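Local coordinates for ribonucleoside-diphosphate reductase small chain 2 (Saccharomyces cerevisiae, PDB 1JK0), which forms part of the small subunit of ribonucleotide reductase, supports deoxyribonucleotide synthesis and is required for proper folding of its partner RNR2 and assembly with the large subunits, at residues Y175-E186 with Y223-L234. Numbering follows the deposited sequence.
Sequences YAERLVAFAAKE and YTDFSCLLFAHL
Tyr175 and Leu234 meet with the leucine at the rim of the phenol ring: CD1 of Leu234 lies in the ring plane, 3.9 Å from CE2 of Tyr175. With CG anti to the backbone N (chi1 -179°), the tyrosine reaches across to the second helix, where its OH comes within 3.6 Å of CD1 of Leu230, which lies nearly perpendicular to it. Replacing Tyr175 by an alanine would probably leave Leu230 CD1 and the CD1 branch of Leu234 without their aromatic neighbour and open a gap between the start of helix 175-188 and these two leucines. The other branch of Leu234, CD2, is directed at the methyl of Ala176. Ala176 CB also lies 3.7 Å from CE1 of the Phe231 ring, and CG2 of Val180 approaches the same ring atom. Phe231 also meets Phe289 edge-to-face.

Helices 175-188 and 207-232 belong to the all-helical, ferritin-like fold of the reductase small chain; segments 175-186 and 223-232 run antiparallel, their axes 8.7 Å apart at closest and 164° between directions. Leu179 fills the middle of the interface, its CD2 lying 3.9 Å from CB of Leu230, the side chains again nearly perpendicular. One turn further along helix 175-188, OG of Ser227 lies obliquely beside the Phe182 ring, near CD1; that ring stacks on Phe104. The backbones come closest at Ala183 and Thr224, whose CA atoms are 4.9 Å apart; CG2 of Thr224 sits 3.6 Å from CB of Ala183, while its OG1 hydrogen-bonds to Arg220 O. The Glu186 and Thr224 side chains run antiparallel, CB of Glu186 beside OG1 of Thr224. CG of Glu186 lies 3.9 Å from CB of Tyr223, and OE2 of the bent glutamate stands on the edge side of that ring, near its plane, the carboxylate turned 81° to it.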
ATOM      1  N   TYR B 175       4.435  22.068   9.580  1.00 49.35           N
ATOM      2  CA  TYR B 175       4.855  20.669   9.529  1.00 46.22           C
ATOM      3  C   TYR B 175       5.562  20.197  10.792  1.00 45.69           C
ATOM      4  O   TYR B 175       5.223  19.148  11.355  1.00 44.61           O
ATOM      5  CB  TYR B 175       5.765  20.439   8.325  1.00 45.05           C
ATOM      6  CG  TYR B 175       6.228  19.010   8.186  1.00 44.95           C
ATOM      7  CD1 TYR B 175       5.312  17.980   8.007  1.00 44.29           C
ATOM      8  CD2 TYR B 175       7.582  18.682   8.255  1.00 44.92           C
ATOM      9  CE1 TYR B 175       5.726  16.661   7.902  1.00 44.27           C
ATOM     10  CE2 TYR B 175       8.007  17.366   8.148  1.00 45.26           C
ATOM     11  CZ  TYR B 175       7.072  16.360   7.972  1.00 44.58           C
ATOM     12  OH  TYR B 175       7.479  15.055   7.861  1.00 44.68           O
ATOM     13  N   ALA B 176       6.549  20.966  11.235  1.00 45.64           N
ATOM     14  CA  ALA B 176       7.282  20.604  12.433  1.00 46.35           C
ATOM     15  C   ALA B 176       6.304  20.449  13.583  1.00 47.13           C
ATOM     16  O   ALA B 176       6.411  19.512  14.368  1.00 47.77           O
ATOM     17  CB  ALA B 176       8.311  21.661  12.758  1.00 46.35           C
ATOM     18  N   GLU B 177       5.347  21.371  13.676  1.00 47.23           N
ATOM     19  CA  GLU B 177       4.348  21.317  14.730  1.00 47.82           C
ATOM     20  C   GLU B 177       3.524  20.038  14.638  1.00 47.85           C
ATOM     21  O   GLU B 177       3.490  19.243  15.590  1.00 47.65           O
ATOM     22  CB  GLU B 177       3.435  22.538  14.657  1.00 50.31           C
ATOM     23  CG  GLU B 177       4.077  23.798  15.216  1.00 53.61           C
ATOM     24  CD  GLU B 177       3.232  25.041  15.009  1.00 55.30           C
ATOM     25  OE1 GLU B 177       3.685  26.128  15.427  1.00 55.92           O
ATOM     26  OE2 GLU B 177       2.127  24.932  14.427  1.00 54.63           O
ATOM     27  N   ARG B 178       2.874  19.836  13.494  1.00 46.07           N
ATOM     28  CA  ARG B 178       2.060  18.644  13.277  1.00 44.26           C
ATOM     29  C   ARG B 178       2.852  17.393  13.637  1.00 43.66           C
ATOM     30  O   ARG B 178       2.288  16.402  14.091  1.00 44.24           O
ATOM     31  CB  ARG B 178       1.622  18.544  11.817  1.00 43.89           C
ATOM     32  CG  ARG B 178       0.911  19.769  11.280  1.00 42.13           C
ATOM     33  CD  ARG B 178       0.120  19.432  10.025  1.00 40.26           C
ATOM     34  NE  ARG B 178       0.900  19.479   8.790  1.00 38.37           N
ATOM     35  CZ  ARG B 178       1.258  20.602   8.183  1.00 37.35           C
ATOM     36  NH1 ARG B 178       0.912  21.769   8.703  1.00 36.03           N
ATOM     37  NH2 ARG B 178       1.936  20.561   7.044  1.00 35.94           N
ATOM     38  N   LEU B 179       4.161  17.432  13.425  1.00 42.49           N
ATOM     39  CA  LEU B 179       4.991  16.286  13.755  1.00 41.92           C
ATOM     40  C   LEU B 179       4.985  16.065  15.264  1.00 42.05           C
ATOM     41  O   LEU B 179       4.668  14.975  15.732  1.00 42.42           O
ATOM     42  CB  LEU B 179       6.418  16.513  13.249  1.00 40.47           C
ATOM     43  CG  LEU B 179       7.005  15.517  12.244  1.00 38.82           C
ATOM     44  CD1 LEU B 179       5.942  14.928  11.334  1.00 38.76           C
ATOM     45  CD2 LEU B 179       8.051  16.240  11.440  1.00 38.25           C
ATOM     46  N   VAL B 180       5.309  17.103  16.028  1.00 43.01           N
ATOM     47  CA  VAL B 180       5.332  16.986  17.488  1.00 43.34           C
ATOM     48  C   VAL B 180       3.976  16.494  18.025  1.00 43.17           C
ATOM     49  O   VAL B 180       3.918  15.629  18.900  1.00 42.08           O
ATOM     50  CB  VAL B 180       5.704  18.336  18.148  1.00 43.83           C
ATOM     51  CG1 VAL B 180       5.775  18.170  19.654  1.00 44.41           C
ATOM     52  CG2 VAL B 180       7.045  18.824  17.614  1.00 42.74           C
ATOM     53  N   ALA B 181       2.886  17.035  17.491  1.00 42.91           N
ATOM     54  CA  ALA B 181       1.552  16.616  17.915  1.00 42.89           C
ATOM     55  C   ALA B 181       1.359  15.138  17.607  1.00 42.78           C
ATOM     56  O   ALA B 181       0.907  14.363  18.455  1.00 43.05           O
ATOM     57  CB  ALA B 181       0.491  17.428  17.191  1.00 42.90           C
ATOM     58  N   PHE B 182       1.701  14.756  16.382  1.00 42.25           N
ATOM     59  CA  PHE B 182       1.564  13.376  15.945  1.00 42.10           C
ATOM     60  C   PHE B 182       2.240  12.421  16.935  1.00 40.94           C
ATOM     61  O   PHE B 182       1.670  11.392  17.295  1.00 39.84           O
ATOM     62  CB  PHE B 182       2.168  13.207  14.544  1.00 42.75           C
ATOM     63  CG  PHE B 182       1.789  11.919  13.875  1.00 44.15           C
ATOM     64  CD1 PHE B 182       2.706  11.238  13.083  1.00 44.53           C
ATOM     65  CD2 PHE B 182       0.505  11.386  14.029  1.00 44.24           C
ATOM     66  CE1 PHE B 182       2.352  10.039  12.453  1.00 45.08           C
ATOM     67  CE2 PHE B 182       0.142  10.190  13.404  1.00 42.69           C
ATOM     68  CZ  PHE B 182       1.067   9.516  12.614  1.00 42.99           C
ATOM     69  N   ALA B 183       3.444  12.774  17.383  1.00 40.21           N
ATOM     70  CA  ALA B 183       4.174  11.942  18.339  1.00 41.73           C
ATOM     71  C   ALA B 183       3.454  11.868  19.680  1.00 42.88           C
ATOM     72  O   ALA B 183       3.480  10.836  20.356  1.00 42.75           O
ATOM     73  CB  ALA B 183       5.582  12.477  18.543  1.00 42.85           C
ATOM     74  N   ALA B 184       2.839  12.984  20.070  1.00 44.38           N
ATOM     75  CA  ALA B 184       2.081  13.042  21.312  1.00 43.87           C
ATOM     76  C   ALA B 184       1.005  11.989  21.167  1.00 42.80           C
ATOM     77  O   ALA B 184       0.875  11.104  22.004  1.00 40.68           O
ATOM     78  CB  ALA B 184       1.445  14.418  21.481  1.00 45.22           C
ATOM     79  N   LYS B 185       0.255  12.089  20.073  1.00 43.63           N
ATOM     80  CA  LYS B 185      -0.828  11.153  19.780  1.00 46.80           C
ATOM     81  C   LYS B 185      -0.372   9.707  19.616  1.00 49.12           C
ATOM     82  O   LYS B 185      -1.174   8.771  19.725  1.00 49.51           O
ATOM     83  CB  LYS B 185      -1.569  11.542  18.499  1.00 44.60           C
ATOM     84  CG  LYS B 185      -2.702  10.571  18.231  1.00 44.62           C
ATOM     85  CD  LYS B 185      -3.263  10.629  16.838  1.00 45.64           C
ATOM     86  CE  LYS B 185      -4.184   9.442  16.622  1.00 45.87           C
ATOM     87  NZ  LYS B 185      -3.490   8.152  16.946  1.00 44.59           N
ATOM     88  N   GLU B 186       0.912   9.523  19.348  1.00 50.93           N
ATOM     89  CA  GLU B 186       1.443   8.194  19.135  1.00 52.74           C
ATOM     90  C   GLU B 186       2.088   7.600  20.381  1.00 53.03           C
ATOM     91  O   GLU B 186       1.867   6.435  20.706  1.00 52.63           O
ATOM     92  CB  GLU B 186       2.469   8.247  18.004  1.00 55.02           C
ATOM     93  CG  GLU B 186       2.631   6.952  17.266  1.00 59.29           C
ATOM     94  CD  GLU B 186       1.342   6.529  16.601  1.00 62.60           C
ATOM     95  OE1 GLU B 186       0.828   7.309  15.763  1.00 63.60           O
ATOM     96  OE2 GLU B 186       0.846   5.424  16.920  1.00 63.07           O
ATOM     97  N   TYR B 223       6.998   4.016  15.928  1.00 27.50           N
ATOM     98  CA  TYR B 223       6.225   4.969  15.138  1.00 29.26           C
ATOM     99  C   TYR B 223       6.344   6.380  15.735  1.00 29.86           C
ATOM    100  O   TYR B 223       6.266   7.368  15.000  1.00 31.43           O
ATOM    101  CB  TYR B 223       4.740   4.563  15.047  1.00 27.98           C
ATOM    102  CG  TYR B 223       4.473   3.176  14.496  1.00 27.79           C
ATOM    103  CD1 TYR B 223       3.328   2.479  14.873  1.00 29.98           C
ATOM    104  CD2 TYR B 223       5.365   2.546  13.631  1.00 27.78           C
ATOM    105  CE1 TYR B 223       3.080   1.196  14.417  1.00 29.18           C
ATOM    106  CE2 TYR B 223       5.121   1.261  13.165  1.00 26.06           C
ATOM    107  CZ  TYR B 223       3.980   0.593  13.568  1.00 28.59           C
ATOM    108  OH  TYR B 223       3.735  -0.697  13.165  1.00 31.75           O
ATOM    109  N   THR B 224       6.529   6.489  17.053  1.00 30.32           N
ATOM    110  CA  THR B 224       6.659   7.814  17.668  1.00 31.14           C
ATOM    111  C   THR B 224       8.047   8.354  17.352  1.00 30.17           C
ATOM    112  O   THR B 224       8.199   9.506  16.947  1.00 28.94           O
ATOM    113  CB  THR B 224       6.451   7.783  19.214  1.00 33.06           C
ATOM    114  OG1 THR B 224       5.147   7.275  19.525  1.00 32.11           O
ATOM    115  CG2 THR B 224       6.549   9.199  19.791  1.00 34.44           C
ATOM    116  N   ASP B 225       9.056   7.506  17.526  1.00 30.69           N
ATOM    117  CA  ASP B 225      10.434   7.882  17.221  1.00 30.72           C
ATOM    118  C   ASP B 225      10.555   8.390  15.804  1.00 29.88           C
ATOM    119  O   ASP B 225      11.223   9.380  15.553  1.00 30.13           O
ATOM    120  CB  ASP B 225      11.378   6.696  17.352  1.00 32.36           C
ATOM    121  CG  ASP B 225      12.138   6.697  18.646  1.00 36.76           C
ATOM    122  OD1 ASP B 225      12.436   7.807  19.146  1.00 40.19           O
ATOM    123  OD2 ASP B 225      12.455   5.593  19.149  1.00 37.64           O
ATOM    124  N   PHE B 226       9.924   7.692  14.868  1.00 30.47           N
ATOM    125  CA  PHE B 226      10.018   8.089  13.476  1.00 30.10           C
ATOM    126  C   PHE B 226       9.702   9.562  13.318  1.00 31.06           C
ATOM    127  O   PHE B 226      10.317  10.244  12.497  1.00 32.41           O
ATOM    128  CB  PHE B 226       9.090   7.258  12.582  1.00 26.98           C
ATOM    129  CG  PHE B 226       9.314   7.490  11.121  1.00 24.15           C
ATOM    130  CD1 PHE B 226      10.537   7.171  10.535  1.00 24.98           C
ATOM    131  CD2 PHE B 226       8.338   8.088  10.339  1.00 24.73           C
ATOM    132  CE1 PHE B 226      10.788   7.452   9.196  1.00 22.65           C
ATOM    133  CE2 PHE B 226       8.574   8.376   8.999  1.00 24.23           C
ATOM    134  CZ  PHE B 226       9.810   8.054   8.428  1.00 22.70           C
ATOM    135  N   SER B 227       8.754  10.070  14.100  1.00 30.76           N
ATOM    136  CA  SER B 227       8.421  11.481  13.984  1.00 31.39           C
ATOM    137  C   SER B 227       9.496  12.331  14.653  1.00 31.89           C
ATOM    138  O   SER B 227       9.709  13.481  14.280  1.00 31.09           O
ATOM    139  CB  SER B 227       7.038  11.754  14.571  1.00 31.60           C
ATOM    140  OG  SER B 227       6.041  11.074  13.812  1.00 33.76           O
ATOM    141  N   CYS B 228      10.193  11.763  15.632  1.00 32.99           N
ATOM    142  CA  CYS B 228      11.273  12.490  16.286  1.00 33.65           C
ATOM    143  C   CYS B 228      12.457  12.501  15.333  1.00 34.01           C
ATOM    144  O   CYS B 228      13.274  13.414  15.349  1.00 35.20           O
ATOM    145  CB  CYS B 228      11.658  11.823  17.600  1.00 32.84           C
ATOM    146  SG  CYS B 228      10.484  12.150  18.924  1.00 39.64           S
ATOM    147  N   LEU B 229      12.536  11.471  14.499  1.00 34.46           N
ATOM    148  CA  LEU B 229      13.597  11.363  13.515  1.00 34.07           C
ATOM    149  C   LEU B 229      13.362  12.352  12.378  1.00 35.13           C
ATOM    150  O   LEU B 229      14.301  12.981  11.898  1.00 35.67           O
ATOM    151  CB  LEU B 229      13.657   9.950  12.950  1.00 33.73           C
ATOM    152  CG  LEU B 229      14.533   9.826  11.706  1.00 32.80           C
ATOM    153  CD1 LEU B 229      15.929  10.303  12.023  1.00 33.58           C
ATOM    154  CD2 LEU B 229      14.542   8.389  11.234  1.00 33.70           C
ATOM    155  N   LEU B 230      12.118  12.480  11.928  1.00 34.83           N
ATOM    156  CA  LEU B 230      11.830  13.425  10.858  1.00 36.61           C
ATOM    157  C   LEU B 230      12.103  14.814  11.405  1.00 40.02           C
ATOM    158  O   LEU B 230      12.938  15.555  10.878  1.00 40.52           O
ATOM    159  CB  LEU B 230      10.375  13.313  10.404  1.00 32.43           C
ATOM    160  CG  LEU B 230      10.060  11.986   9.711  1.00 29.74           C
ATOM    161  CD1 LEU B 230       8.614  11.970   9.280  1.00 26.53           C
ATOM    162  CD2 LEU B 230      10.983  11.803   8.514  1.00 26.61           C
ATOM    163  N   PHE B 231      11.404  15.151  12.483  1.00 43.09           N
ATOM    164  CA  PHE B 231      11.578  16.443  13.122  1.00 45.26           C
ATOM    165  C   PHE B 231      13.069  16.791  13.178  1.00 44.71           C
ATOM    166  O   PHE B 231      13.495  17.842  12.696  1.00 44.59           O
ATOM    167  CB  PHE B 231      11.014  16.409  14.542  1.00 47.56           C
ATOM    168  CG  PHE B 231      11.015  17.748  15.220  1.00 49.71           C
ATOM    169  CD1 PHE B 231      10.013  18.678  14.953  1.00 51.16           C
ATOM    170  CD2 PHE B 231      12.033  18.091  16.101  1.00 50.14           C
ATOM    171  CE1 PHE B 231      10.025  19.927  15.554  1.00 52.43           C
ATOM    172  CE2 PHE B 231      12.059  19.337  16.707  1.00 51.45           C
ATOM    173  CZ  PHE B 231      11.055  20.259  16.435  1.00 53.73           C
ATOM    174  N   ALA B 232      13.858  15.892  13.753  1.00 42.74           N
ATOM    175  CA  ALA B 232      15.292  16.109  13.876  1.00 41.62           C
ATOM    176  C   ALA B 232      15.932  16.591  12.586  1.00 40.96           C
ATOM    177  O   ALA B 232      16.858  17.391  12.609  1.00 42.39           O
ATOM    178  CB  ALA B 232      15.964  14.840  14.335  1.00 40.54           C
ATOM    179  N   HIS B 233      15.439  16.119  11.452  1.00 40.32           N
ATOM    180  CA  HIS B 233      16.023  16.526  10.184  1.00 40.20           C
ATOM    181  C   HIS B 233      15.446  17.808   9.607  1.00 39.68           C
ATOM    182  O   HIS B 233      15.742  18.179   8.478  1.00 39.76           O
ATOM    183  CB  HIS B 233      15.913  15.377   9.182  1.00 40.62           C
ATOM    184  CG  HIS B 233      16.688  14.167   9.591  1.00 39.98           C
ATOM    185  ND1 HIS B 233      17.492  14.152  10.712  1.00 39.88           N
ATOM    186  CD2 HIS B 233      16.778  12.931   9.049  1.00 39.22           C
ATOM    187  CE1 HIS B 233      18.042  12.960  10.844  1.00 39.57           C
ATOM    188  NE2 HIS B 233      17.625  12.199   9.847  1.00 39.81           N
ATOM    189  N   LEU B 234      14.630  18.493  10.392  1.00 39.16           N
ATOM    190  CA  LEU B 234      14.032  19.737   9.945  1.00 38.73           C
ATOM    191  C   LEU B 234      15.015  20.873  10.201  1.00 39.64           C
ATOM    192  O   LEU B 234      15.527  21.020  11.312  1.00 40.56           O
ATOM    193  CB  LEU B 234      12.728  19.972  10.698  1.00 37.68           C
ATOM    194  CG  LEU B 234      11.443  20.080   9.875  1.00 38.31           C
ATOM    195  CD1 LEU B 234      11.453  19.134   8.678  1.00 34.70           C
ATOM    196  CD2 LEU B 234      10.284  19.788  10.799  1.00 36.66           C
TER